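Local coordinates for protein YiiM (Escherichia coli, PDB 1O65) that is of unknown function but may bind molybdenum and act as an oxidoreductase on nitrogenous compounds, at residues H201-A206 and K211-T216; S126-P131 and Q184-I189; A188-M193 and R215-R220; L147-G152 and E227-R232. One frame throughout, in Å; residues are numbered along the deposited sequence.

Contact 1: residues H201-A206 and K211-T216; sequences HRLLSA and KSWTRT
Leu203 and Leu204 carry the packing of this contact, each through its CD2 methyl. Leu203 points at the partner helix, with CG anti to the backbone N (chi1 179°), and its CD2 comes to the rim of the Trp213 indole, near the ring plane, 3.9 Å from Trp213 CE3. Leu204 CD2 lies against the backbone and side chain of Thr214, 3.3 Å from Thr214 O and 3.7 Å from Thr214 CG2. The CA atoms of Leu204 and Thr214 are only 6.0 Å apart, so the two helices run close here. They are helices 197-204 and 211-223, successive members of the YiiM-like three-helix domain, joined by a short non-helical connection. No direct hydrogen bond crosses between them. The polar link is a water that donates to Leu204 O at 2.9 Å and lies 3.1 Å from Thr214 OG1. That hydroxyl also bonds to Ser210 O, the carbonyl one turn back. Within 201-206, Ser205 OG donates to His201 O at 2.9 Å, tying the residue that follows Leu204 back onto the helix. Further in, the Trp213 indole meets Trp191 edge-to-face and also touches Ala190, both on helix 183-191.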
loop_
_atom_site.group_PDB
_atom_site.type_symbol
_atom_site.label_atom_id
_atom_site.label_comp_id
_atom_site.label_asym_id
_atom_site.label_seq_id
_atom_site.Cartn_x
_atom_site.Cartn_y
_atom_site.Cartn_z
ATOM N N HIS A 201 20.160 -2.988 3.444
ATOM C CA HIS A 201 20.478 -2.039 4.522
ATOM C C HIS A 201 19.749 -0.714 4.262
ATOM O O HIS A 201 19.224 -0.055 5.150
ATOM C CB HIS A 201 21.978 -1.832 4.652
ATOM C CG HIS A 201 22.396 -0.816 5.666
ATOM N ND1 HIS A 201 22.644 0.504 5.305
ATOM C CD2 HIS A 201 22.615 -0.878 6.983
ATOM C CE1 HIS A 201 23.013 1.196 6.385
ATOM N NE2 HIS A 201 22.989 0.372 7.409
ATOM N N ARG A 202 19.701 -0.349 2.997
ATOM C CA ARG A 202 19.036 0.890 2.599
ATOM C C ARG A 202 17.545 0.848 2.895
ATOM O O ARG A 202 17.016 1.790 3.490
ATOM C CB ARG A 202 19.393 1.169 1.146
ATOM C CG ARG A 202 18.370 1.907 0.325
ATOM C CD ARG A 202 19.085 2.421 -0.959
ATOM N NE ARG A 202 18.509 3.709 -1.289
ATOM C CZ ARG A 202 17.507 3.888 -2.119
ATOM N NH1 ARG A 202 17.014 2.786 -2.700
ATOM N NH2 ARG A 202 17.078 5.138 -2.356
ATOM N N LEU A 203 16.840 -0.239 2.591
ATOM C CA LEU A 203 15.414 -0.333 2.853
ATOM C C LEU A 203 15.136 -0.325 4.345
ATOM O O LEU A 203 14.203 0.348 4.820
ATOM C CB LEU A 203 14.733 -1.519 2.177
ATOM C CG LEU A 203 13.224 -1.687 2.450
ATOM C CD1 LEU A 203 12.429 -0.438 2.103
ATOM C CD2 LEU A 203 12.671 -2.859 1.630
ATOM N N LEU A 204 15.962 -0.969 5.138
ATOM C CA LEU A 204 15.800 -1.024 6.590
ATOM C C LEU A 204 16.008 0.348 7.223
ATOM O O LEU A 204 15.581 0.522 8.365
ATOM C CB LEU A 204 16.736 -2.026 7.245
ATOM C CG LEU A 204 16.460 -3.522 7.090
ATOM C CD1 LEU A 204 17.724 -4.319 7.382
ATOM C CD2 LEU A 204 15.332 -4.000 8.028
ATOM N N SER A 205 16.576 1.323 6.526
ATOM C CA SER A 205 16.839 2.662 7.002
ATOM C C SER A 205 15.678 3.626 6.763
ATOM O O SER A 205 15.652 4.736 7.294
ATOM C CB SER A 205 18.100 3.236 6.287
ATOM O OG SER A 205 19.221 2.399 6.668
ATOM N N ALA A 206 14.764 3.269 5.888
ATOM C CA ALA A 206 13.622 4.112 5.594
ATOM C C ALA A 206 12.711 4.212 6.812
ATOM O O ALA A 206 12.181 3.217 7.338
ATOM C CB ALA A 206 12.819 3.535 4.433
ATOM N N LYS A 211 6.945 -3.446 10.767
ATOM C CA LYS A 211 7.737 -4.426 11.514
ATOM C C LYS A 211 7.955 -5.683 10.687
ATOM O O LYS A 211 9.073 -6.217 10.626
ATOM C CB LYS A 211 7.111 -4.780 12.855
ATOM C CG LYS A 211 7.083 -3.631 13.856
ATOM C CD LYS A 211 6.587 -4.172 15.199
ATOM C CE LYS A 211 6.773 -3.172 16.318
ATOM N NZ LYS A 211 6.614 -1.748 15.863
ATOM N N SER A 212 6.921 -6.090 9.982
ATOM C CA SER A 212 7.026 -7.284 9.140
ATOM C C SER A 212 8.013 -7.055 7.996
ATOM O O SER A 212 8.765 -7.956 7.641
ATOM C CB SER A 212 5.644 -7.677 8.637
ATOM O OG SER A 212 5.293 -6.880 7.540
ATOM N N TRP A 213 8.064 -5.870 7.389
ATOM C CA TRP A 213 9.064 -5.672 6.323
ATOM C C TRP A 213 10.456 -5.584 6.932
ATOM O O TRP A 213 11.416 -6.057 6.323
ATOM C CB TRP A 213 8.698 -4.481 5.439
ATOM C CG TRP A 213 7.788 -4.878 4.314
ATOM C CD1 TRP A 213 6.574 -5.489 4.437
ATOM C CD2 TRP A 213 8.039 -4.745 2.909
ATOM N NE1 TRP A 213 6.051 -5.720 3.190
ATOM C CE2 TRP A 213 6.921 -5.284 2.237
ATOM C CE3 TRP A 213 9.097 -4.236 2.161
ATOM C CZ2 TRP A 213 6.813 -5.313 0.849
ATOM C CZ3 TRP A 213 8.994 -4.255 0.773
ATOM C CH2 TRP A 213 7.867 -4.789 0.128
ATOM N N THR A 214 10.595 -5.008 8.127
ATOM C CA THR A 214 11.883 -4.951 8.815
ATOM C C THR A 214 12.416 -6.361 9.067
ATOM O O THR A 214 13.572 -6.705 8.822
ATOM C CB THR A 214 11.725 -4.218 10.165
ATOM O OG1 THR A 214 11.358 -2.845 9.884
ATOM C CG2 THR A 214 13.013 -4.266 10.960
ATOM N N ARG A 215 11.514 -7.215 9.559
ATOM C CA ARG A 215 11.798 -8.612 9.820
ATOM C C ARG A 215 12.252 -9.339 8.566
ATOM O O ARG A 215 13.335 -9.934 8.540
ATOM C CB ARG A 215 10.529 -9.276 10.397
ATOM C CG ARG A 215 10.705 -10.752 10.674
ATOM C CD ARG A 215 9.423 -11.411 11.115
ATOM N NE ARG A 215 9.620 -12.670 11.753
ATOM C CZ ARG A 215 10.169 -13.802 11.411
ATOM N NH1 ARG A 215 10.717 -13.978 10.210
ATOM N NH2 ARG A 215 10.172 -14.807 12.304
ATOM N N THR A 216 11.488 -9.256 7.478
ATOM C CA THR A 216 11.874 -9.938 6.239
ATOM C C THR A 216 13.258 -9.491 5.774
ATOM O O THR A 216 14.128 -10.293 5.425
ATOM C CB THR A 216 10.877 -9.621 5.118
ATOM O OG1 THR A 216 9.588 -10.069 5.539
ATOM C CG2 THR A 216 11.261 -10.274 3.797
HETATM O O HOH W 1 13.446 -0.498 10.091
#

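Contact 2: residues S126-P131 and Q184-I189; sequences SQPRSP and QEAAAI
Pro128, at the end of strand 121-128, sets its ring against Ala186 and Ala187 of helix 183-191. Its side chain starts out toward that helix, and CB is the first atom to meet it, at 4.3 Å from the methyl CB of Ala187. CG, the outermost corner of the ring, goes furthest: it sits 3.7 Å from Ala186 CB and 3.8 Å from Ala187 N, and so touches one methyl and the helix backbone between the two alanines. CD, back toward the ring nitrogen, is 4.1 Å from Ala186 CB. No hydrogen bond crosses this buried contact. Because the helix presents two alanines here, with no longer side chain, the strand end can come in until the CA atoms of Pro128 and Ala187 are 6.0 Å apart. The carbonyl of Pro128 is engaged within its own segment, where Gln127 NE2 donates to Pro128 O at 3.1 Å, while Gln127 OE1 accepts from Ser210 OG. The contact joins the MOSC domain, whose mixed beta-sheet includes this strand, to the three-helix domain. Met112 touches both Pro128 and Ala186, Trp213 of helix 211-223 packs on Pro128, and Leu203 of helix 197-204 on Ala186, so that the proline, at the end of its strand, is flanked by helices 183-191 and 211-223.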
loop_
_atom_site.group_PDB
_atom_site.type_symbol
_atom_site.label_atom_id
_atom_site.label_comp_id
_atom_site.label_asym_id
_atom_site.label_seq_id
_atom_site.Cartn_x
_atom_site.Cartn_y
_atom_site.Cartn_z
ATOM N N SER A 126 3.843 2.714 5.380
ATOM C CA SER A 126 4.663 1.745 6.120
ATOM C C SER A 126 5.243 0.652 5.262
ATOM O O SER A 126 6.255 0.041 5.610
ATOM C CB SER A 126 3.766 1.140 7.222
ATOM O OG SER A 126 2.840 0.265 6.573
ATOM N N GLN A 127 4.644 0.371 4.103
ATOM C CA GLN A 127 5.173 -0.664 3.213
ATOM C C GLN A 127 4.357 -0.731 1.924
ATOM O O GLN A 127 3.207 -0.280 1.881
ATOM C CB GLN A 127 5.067 -2.057 3.880
ATOM C CG GLN A 127 3.619 -2.461 4.174
ATOM C CD GLN A 127 3.504 -3.927 4.583
ATOM O OE1 GLN A 127 3.849 -4.345 5.686
ATOM N NE2 GLN A 127 3.060 -4.766 3.644
ATOM N N PRO A 128 4.967 -1.290 0.888
ATOM C CA PRO A 128 4.234 -1.536 -0.367
ATOM C C PRO A 128 3.235 -2.638 -0.064
ATOM O O PRO A 128 3.428 -3.315 0.960
ATOM C CB PRO A 128 5.290 -1.956 -1.353
ATOM C CG PRO A 128 6.612 -1.679 -0.728
ATOM C CD PRO A 128 6.398 -1.589 0.760
ATOM N N ARG A 129 2.081 -2.687 -0.704
ATOM C CA ARG A 129 1.121 -3.759 -0.459
ATOM C C ARG A 129 1.652 -5.037 -1.128
ATOM O O ARG A 129 2.147 -5.007 -2.261
ATOM C CB ARG A 129 -0.262 -3.371 -0.962
ATOM C CG ARG A 129 -1.378 -4.405 -0.699
ATOM C CD ARG A 129 -1.493 -5.353 -1.903
ATOM N NE ARG A 129 -2.750 -6.103 -1.860
ATOM C CZ ARG A 129 -3.945 -5.598 -2.174
ATOM N NH1 ARG A 129 -4.059 -4.323 -2.563
ATOM N NH2 ARG A 129 -5.018 -6.371 -2.053
ATOM N N SER A 130 1.597 -6.130 -0.433
ATOM C CA SER A 130 2.032 -7.453 -0.824
ATOM C C SER A 130 0.958 -8.292 -1.507
ATOM O O SER A 130 0.155 -8.926 -0.824
ATOM C CB SER A 130 2.398 -8.234 0.464
ATOM O OG SER A 130 3.774 -8.361 0.638
ATOM N N PRO A 131 1.005 -8.442 -2.816
ATOM C CA PRO A 131 0.041 -9.268 -3.533
ATOM C C PRO A 131 -0.057 -10.659 -2.915
ATOM O O PRO A 131 0.938 -11.283 -2.548
ATOM C CB PRO A 131 0.555 -9.336 -4.950
ATOM C CG PRO A 131 1.851 -8.655 -4.992
ATOM C CD PRO A 131 2.060 -7.926 -3.706
ATOM N N GLN A 184 8.068 2.219 -5.046
ATOM C CA GLN A 184 8.527 1.477 -6.211
ATOM C C GLN A 184 9.862 0.813 -5.894
ATOM O O GLN A 184 10.014 -0.378 -6.140
ATOM C CB GLN A 184 8.644 2.378 -7.440
ATOM C CG GLN A 184 9.250 1.681 -8.662
ATOM C CD GLN A 184 9.314 2.659 -9.841
ATOM O OE1 GLN A 184 9.984 3.688 -9.795
ATOM N NE2 GLN A 184 8.598 2.343 -10.910
ATOM N N GLU A 185 10.790 1.585 -5.344
ATOM C CA GLU A 185 12.081 1.044 -4.945
ATOM C C GLU A 185 11.922 -0.064 -3.899
ATOM O O GLU A 185 12.520 -1.120 -4.032
ATOM C CB GLU A 185 12.992 2.125 -4.395
ATOM C CG GLU A 185 13.423 3.205 -5.378
ATOM C CD GLU A 185 14.171 4.323 -4.644
ATOM O OE1 GLU A 185 15.321 4.014 -4.228
ATOM O OE2 GLU A 185 13.598 5.421 -4.475
ATOM N N ALA A 186 11.130 0.149 -2.850
ATOM C CA ALA A 186 10.960 -0.872 -1.835
ATOM C C ALA A 186 10.395 -2.145 -2.485
ATOM O O ALA A 186 10.891 -3.232 -2.218
ATOM C CB ALA A 186 10.079 -0.417 -0.699
ATOM N N ALA A 187 9.365 -1.963 -3.332
ATOM C CA ALA A 187 8.791 -3.085 -4.020
ATOM C C ALA A 187 9.873 -3.789 -4.843
ATOM O O ALA A 187 9.978 -5.010 -4.663
ATOM C CB ALA A 187 7.590 -2.733 -4.895
ATOM N N ALA A 188 10.716 -3.088 -5.561
ATOM C CA ALA A 188 11.753 -3.669 -6.388
ATOM C C ALA A 188 12.832 -4.382 -5.579
ATOM O O ALA A 188 13.396 -5.420 -5.948
ATOM C CB ALA A 188 12.426 -2.573 -7.259
ATOM N N ILE A 189 13.227 -3.767 -4.489
ATOM C CA ILE A 189 14.200 -4.343 -3.581
ATOM C C ILE A 189 13.650 -5.652 -3.004
ATOM O O ILE A 189 14.392 -6.602 -2.749
ATOM C CB ILE A 189 14.509 -3.383 -2.400
ATOM C CG1 ILE A 189 15.236 -2.139 -2.907
ATOM C CG2 ILE A 189 15.299 -4.135 -1.344
ATOM C CD1 ILE A 189 15.463 -1.029 -1.904
#

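Contact 3: residues A188-M193 and R215-R220; sequences AIAWHM and RTMQKR
Arg220 reaches across to the C-terminal turn of helix 183-191 and gives its guanidinium to backbone carbonyls there. NH2 donates to Ala190 O at 2.8 Å (N-H...O 158°), in the carbonyl plane and on a lone pair, with the oxygen also lying in the guanidinium plane. The same NH2 forms a salt bridge with Glu227 OE2. NH1 adds two weak bonds, to Ala190 O at 3.2 Å and to Ile189 O at 3.4 Å. The arginine side chain is extended from CG to NE, which carries the flat group from one helix to the other. This is a helix C-terminus met by a cation within the three-helix domain, where helices 183-191 and 211-223 pack; the positive charge probably suits the negative end of the helix dipole. With an alanine in its place, Ala190 O is likely to lose its arginine donor and Glu227 its charge mate. Beneath the polar grip, the methyl CE of Met217 lies over the centre of one guanidinium face, 3.8 Å above its plane. The bend of Met217 at chi2 (-63°) turns CE toward Ala190, 3.7 Å from Ala190 CB. Ala190 CB in turn rests on one face of the Trp191 indole, toward its rim, while Tyr200 of helix 197-204 packs on both Ile189 and Met217.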
loop_
_atom_site.group_PDB
_atom_site.type_symbol
_atom_site.label_atom_id
_atom_site.label_comp_id
_atom_site.label_asym_id
_atom_site.label_seq_id
_atom_site.Cartn_x
_atom_site.Cartn_y
_atom_site.Cartn_z
ATOM N N ALA A 188 10.716 -3.088 -5.561
ATOM C CA ALA A 188 11.753 -3.669 -6.388
ATOM C C ALA A 188 12.832 -4.382 -5.579
ATOM O O ALA A 188 13.396 -5.420 -5.948
ATOM C CB ALA A 188 12.426 -2.573 -7.259
ATOM N N ILE A 189 13.227 -3.767 -4.489
ATOM C CA ILE A 189 14.200 -4.343 -3.581
ATOM C C ILE A 189 13.650 -5.652 -3.004
ATOM O O ILE A 189 14.392 -6.602 -2.749
ATOM C CB ILE A 189 14.509 -3.383 -2.400
ATOM C CG1 ILE A 189 15.236 -2.139 -2.907
ATOM C CG2 ILE A 189 15.299 -4.135 -1.344
ATOM C CD1 ILE A 189 15.463 -1.029 -1.904
ATOM N N ALA A 190 12.369 -5.706 -2.697
ATOM C CA ALA A 190 11.806 -6.920 -2.131
ATOM C C ALA A 190 11.623 -8.023 -3.166
ATOM O O ALA A 190 11.898 -9.160 -2.818
ATOM C CB ALA A 190 10.420 -6.687 -1.515
ATOM N N TRP A 191 11.150 -7.665 -4.371
ATOM C CA TRP A 191 10.764 -8.718 -5.299
ATOM C C TRP A 191 11.396 -8.740 -6.670
ATOM O O TRP A 191 11.142 -9.689 -7.423
ATOM C CB TRP A 191 9.231 -8.600 -5.500
ATOM C CG TRP A 191 8.384 -8.575 -4.283
ATOM C CD1 TRP A 191 8.401 -9.491 -3.262
ATOM C CD2 TRP A 191 7.387 -7.611 -3.922
ATOM N NE1 TRP A 191 7.470 -9.151 -2.327
ATOM C CE2 TRP A 191 6.828 -8.013 -2.698
ATOM C CE3 TRP A 191 6.879 -6.464 -4.546
ATOM C CZ2 TRP A 191 5.811 -7.300 -2.036
ATOM C CZ3 TRP A 191 5.874 -5.769 -3.892
ATOM C CH2 TRP A 191 5.357 -6.165 -2.649
ATOM N N HIS A 192 12.134 -7.720 -7.108
ATOM C CA HIS A 192 12.680 -7.752 -8.459
ATOM C C HIS A 192 14.178 -7.954 -8.523
ATOM O O HIS A 192 14.671 -8.586 -9.459
ATOM C CB HIS A 192 12.339 -6.433 -9.205
ATOM C CG HIS A 192 10.880 -6.144 -9.345
ATOM N ND1 HIS A 192 10.402 -4.896 -9.638
ATOM C CD2 HIS A 192 9.777 -6.912 -9.193
ATOM C CE1 HIS A 192 9.085 -4.899 -9.699
ATOM N NE2 HIS A 192 8.670 -6.136 -9.424
ATOM N N MET A 193 14.954 -7.381 -7.603
ATOM C CA MET A 193 16.394 -7.526 -7.691
ATOM C C MET A 193 16.949 -8.745 -6.985
ATOM O O MET A 193 16.334 -9.346 -6.102
ATOM C CB MET A 193 17.130 -6.289 -7.216
ATOM C CG MET A 193 16.554 -5.473 -6.100
ATOM S SD MET A 193 17.841 -4.650 -5.110
ATOM C CE MET A 193 18.228 -5.949 -3.953
ATOM N N ARG A 215 11.514 -7.215 9.559
ATOM C CA ARG A 215 11.798 -8.612 9.820
ATOM C C ARG A 215 12.252 -9.339 8.566
ATOM O O ARG A 215 13.335 -9.934 8.540
ATOM C CB ARG A 215 10.529 -9.276 10.397
ATOM C CG ARG A 215 10.705 -10.752 10.674
ATOM C CD ARG A 215 9.423 -11.411 11.115
ATOM N NE ARG A 215 9.620 -12.670 11.753
ATOM C CZ ARG A 215 10.169 -13.802 11.411
ATOM N NH1 ARG A 215 10.717 -13.978 10.210
ATOM N NH2 ARG A 215 10.172 -14.807 12.304
ATOM N N THR A 216 11.488 -9.256 7.478
ATOM C CA THR A 216 11.874 -9.938 6.239
ATOM C C THR A 216 13.258 -9.491 5.774
ATOM O O THR A 216 14.128 -10.293 5.425
ATOM C CB THR A 216 10.877 -9.621 5.118
ATOM O OG1 THR A 216 9.588 -10.069 5.539
ATOM C CG2 THR A 216 11.261 -10.274 3.797
ATOM N N MET A 217 13.424 -8.161 5.736
ATOM C CA MET A 217 14.712 -7.648 5.254
ATOM C C MET A 217 15.811 -8.038 6.205
ATOM O O MET A 217 16.846 -8.510 5.733
ATOM C CB MET A 217 14.672 -6.160 4.929
ATOM C CG MET A 217 13.634 -5.871 3.854
ATOM S SD MET A 217 14.042 -6.697 2.298
ATOM C CE MET A 217 12.423 -6.871 1.569
ATOM N N GLN A 218 15.567 -7.941 7.520
ATOM C CA GLN A 218 16.650 -8.372 8.431
ATOM C C GLN A 218 16.930 -9.865 8.264
ATOM O O GLN A 218 18.090 -10.289 8.303
ATOM C CB GLN A 218 16.318 -8.043 9.878
ATOM C CG GLN A 218 17.445 -8.376 10.855
ATOM C CD GLN A 218 18.695 -7.559 10.641
ATOM O OE1 GLN A 218 18.788 -6.345 10.882
ATOM N NE2 GLN A 218 19.744 -8.236 10.173
ATOM N N LYS A 219 15.880 -10.696 8.076
ATOM C CA LYS A 219 16.132 -12.120 7.860
ATOM C C LYS A 219 16.985 -12.339 6.608
ATOM O O LYS A 219 17.809 -13.264 6.618
ATOM C CB LYS A 219 14.922 -13.020 7.776
ATOM C CG LYS A 219 14.096 -13.139 9.044
ATOM C CD LYS A 219 14.952 -13.537 10.215
ATOM C CE LYS A 219 14.109 -13.946 11.432
ATOM N NZ LYS A 219 15.041 -14.381 12.519
ATOM N N ARG A 220 16.815 -11.515 5.575
ATOM C CA ARG A 220 17.649 -11.742 4.388
ATOM C C ARG A 220 19.120 -11.436 4.666
ATOM O O ARG A 220 19.974 -12.190 4.192
ATOM C CB ARG A 220 17.165 -10.908 3.200
ATOM C CG ARG A 220 15.802 -11.412 2.673
ATOM C CD ARG A 220 15.416 -10.477 1.514
ATOM N NE ARG A 220 14.048 -10.680 1.086
ATOM C CZ ARG A 220 13.553 -10.149 -0.029
ATOM N NH1 ARG A 220 14.350 -9.399 -0.793
ATOM N NH2 ARG A 220 12.302 -10.387 -0.363
#

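Contact 4: residues L147-G152 and E227-R232; sequences LMQNTG and EDFSRR
Gln149 and Arg232 make the close part of this contact: the guanidinium grips the amide oxygen end-on with two nitrogens. Arg232 NH2 donates to Gln149 OE1 at 3.0 Å and Arg232 NH1 to the same oxygen at 3.1 Å, both with OE1 near the guanidinium plane, while the amide plane is turned 36° from it. Gln149 gets there because CG is anti to its backbone N (chi1 -170°) and the chain runs out extended; Arg232 bends at chi3 to meet it. Trp191 packs on both side chains, and Arg232 NH1 also bonds to Pro131 O. The contact ties helix 144-151 of the MOSC domain to the start of the C-terminal helix 230-234, whose N-terminal end is capped by Asp228: Ser230 N donates to Asp228 OD2 at 2.9 Å. Shortening Gln149 to an alanine removes the amide oxygen, and the guanidinium, still bonded to Pro131 O through NH1, is likely to be less firmly fixed, with NH2 lacking this acceptor. The looser part lies at the amide nitrogen, where Gln149 NE2 approaches Phe229 CD2 obliquely at 3.8 Å, amide and ring planes 79° apart. Asn150 on the first segment and Asp228 and Arg231 on the second are exposed and take no part in the contact.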
loop_
_atom_site.group_PDB
_atom_site.type_symbol
_atom_site.label_atom_id
_atom_site.label_comp_id
_atom_site.label_asym_id
_atom_site.label_seq_id
_atom_site.Cartn_x
_atom_site.Cartn_y
_atom_site.Cartn_z
ATOM N N LEU A 147 1.282 -11.018 -11.512
ATOM C CA LEU A 147 1.244 -9.827 -12.354
ATOM C C LEU A 147 1.421 -8.573 -11.512
ATOM O O LEU A 147 2.320 -7.787 -11.809
ATOM C CB LEU A 147 -0.041 -9.833 -13.173
ATOM C CG LEU A 147 -0.030 -10.176 -14.648
ATOM C CD1 LEU A 147 1.156 -11.005 -15.133
ATOM C CD2 LEU A 147 -1.326 -10.942 -14.991
ATOM N N MET A 148 0.630 -8.354 -10.454
ATOM C CA MET A 148 0.824 -7.159 -9.631
ATOM C C MET A 148 2.265 -7.040 -9.141
ATOM O O MET A 148 2.897 -5.988 -9.288
ATOM C CB MET A 148 -0.059 -7.088 -8.397
ATOM C CG MET A 148 -1.535 -7.269 -8.582
ATOM S SD MET A 148 -2.417 -7.282 -7.025
ATOM C CE MET A 148 -1.963 -5.696 -6.327
ATOM N N GLN A 149 2.786 -8.122 -8.550
ATOM C CA GLN A 149 4.164 -8.086 -8.042
ATOM C C GLN A 149 5.190 -7.790 -9.134
ATOM O O GLN A 149 6.108 -6.964 -8.916
ATOM C CB GLN A 149 4.500 -9.363 -7.289
ATOM C CG GLN A 149 5.834 -9.276 -6.533
ATOM C CD GLN A 149 6.197 -10.651 -5.995
ATOM O OE1 GLN A 149 5.668 -11.094 -4.981
ATOM N NE2 GLN A 149 7.077 -11.332 -6.715
ATOM N N ASN A 150 5.054 -8.407 -10.291
ATOM C CA ASN A 150 5.967 -8.179 -11.400
ATOM C C ASN A 150 5.947 -6.750 -11.942
ATOM O O ASN A 150 6.974 -6.164 -12.238
ATOM C CB ASN A 150 5.661 -9.140 -12.558
ATOM C CG ASN A 150 6.061 -10.575 -12.340
ATOM O OD1 ASN A 150 6.685 -10.952 -11.348
ATOM N ND2 ASN A 150 5.687 -11.449 -13.285
ATOM N N THR A 151 4.783 -6.110 -12.021
ATOM C CA THR A 151 4.715 -4.756 -12.584
ATOM C C THR A 151 4.988 -3.699 -11.530
ATOM O O THR A 151 5.253 -2.536 -11.791
ATOM C CB THR A 151 3.314 -4.525 -13.176
ATOM O OG1 THR A 151 2.334 -4.696 -12.117
ATOM C CG2 THR A 151 3.074 -5.488 -14.323
ATOM N N GLY A 152 4.856 -4.129 -10.266
ATOM C CA GLY A 152 5.075 -3.184 -9.158
ATOM C C GLY A 152 3.801 -2.408 -8.880
ATOM O O GLY A 152 3.799 -1.534 -8.007
ATOM N N GLU A 227 13.841 -15.092 0.922
ATOM C CA GLU A 227 12.779 -16.063 1.248
ATOM C C GLU A 227 11.918 -16.369 0.007
ATOM O O GLU A 227 11.884 -15.594 -0.968
ATOM C CB GLU A 227 11.912 -15.518 2.392
ATOM C CG GLU A 227 10.895 -14.471 1.927
ATOM C CD GLU A 227 11.539 -13.129 1.582
ATOM O OE1 GLU A 227 12.689 -12.836 1.969
ATOM O OE2 GLU A 227 10.932 -12.331 0.853
ATOM N N ASP A 228 11.195 -17.480 0.058
ATOM C CA ASP A 228 10.333 -17.968 -1.010
ATOM C C ASP A 228 9.002 -17.248 -1.133
ATOM O O ASP A 228 8.334 -16.943 -0.127
ATOM C CB ASP A 228 10.025 -19.470 -0.784
ATOM C CG ASP A 228 9.540 -20.107 -2.074
ATOM O OD1 ASP A 228 10.402 -20.368 -2.947
ATOM O OD2 ASP A 228 8.327 -20.335 -2.225
ATOM N N PHE A 229 8.561 -17.001 -2.349
ATOM C CA PHE A 229 7.315 -16.282 -2.595
ATOM C C PHE A 229 6.179 -17.189 -3.093
ATOM O O PHE A 229 5.040 -16.700 -3.175
ATOM C CB PHE A 229 7.499 -15.207 -3.668
ATOM C CG PHE A 229 8.636 -14.256 -3.545
ATOM C CD1 PHE A 229 9.081 -13.801 -2.327
ATOM C CD2 PHE A 229 9.250 -13.752 -4.691
ATOM C CE1 PHE A 229 10.136 -12.908 -2.233
ATOM C CE2 PHE A 229 10.294 -12.848 -4.607
ATOM C CZ PHE A 229 10.748 -12.421 -3.385
ATOM N N SER A 230 6.445 -18.451 -3.349
ATOM C CA SER A 230 5.479 -19.354 -3.905
ATOM C C SER A 230 4.160 -19.469 -3.181
ATOM O O SER A 230 3.135 -19.387 -3.874
ATOM C CB SER A 230 6.056 -20.772 -4.113
ATOM O OG SER A 230 7.148 -20.664 -5.030
ATOM N N ARG A 231 4.151 -19.691 -1.875
ATOM C CA ARG A 231 2.870 -19.830 -1.192
ATOM C C ARG A 231 2.046 -18.550 -1.226
ATOM O O ARG A 231 0.840 -18.606 -1.451
ATOM C CB ARG A 231 3.061 -20.312 0.250
ATOM C CG ARG A 231 3.612 -21.721 0.326
ATOM C CD ARG A 231 2.650 -22.753 -0.209
ATOM N NE ARG A 231 2.996 -24.111 0.164
ATOM C CZ ARG A 231 4.162 -24.724 0.000
ATOM N NH1 ARG A 231 5.208 -24.125 -0.565
ATOM N NH2 ARG A 231 4.309 -25.982 0.430
ATOM N N ARG A 232 2.692 -17.418 -0.951
ATOM C CA ARG A 232 1.957 -16.141 -0.927
ATOM C C ARG A 232 1.320 -15.850 -2.270
ATOM O O ARG A 232 0.120 -15.641 -2.332
ATOM C CB ARG A 232 2.884 -15.003 -0.489
ATOM C CG ARG A 232 2.292 -13.609 -0.626
ATOM C CD ARG A 232 3.250 -12.589 0.028
ATOM N NE ARG A 232 4.608 -12.708 -0.542
ATOM C CZ ARG A 232 4.906 -12.123 -1.707
ATOM N NH1 ARG A 232 3.982 -11.425 -2.356
ATOM N NH2 ARG A 232 6.115 -12.238 -2.242
#

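In the fold
From the N terminus, the chain runs through most of the sheet strands before residues 126-131 open contact 2, which closes on helix 183-191 after 52 intervening residues; strands 156-160 and 172-176 follow within its loop. Helix residues 147-152 open contact 4 inside that interval, but it closes only at 227-232, so contacts 2 and 4 cross. Contact 3 starts at 188-193, where contact 2 ends, and closes on 215-220; contact 1 is the shortest closure, 201-206 to 211-216, and ends on the same helix. Both fall within the span of contact 4. Contacts 1 and 3 hold the three helices together, contact 2 sets the first of them, helix 183-191, on the end of a sheet strand, and contact 4 brings the C-terminal helix back to the MOSC domain.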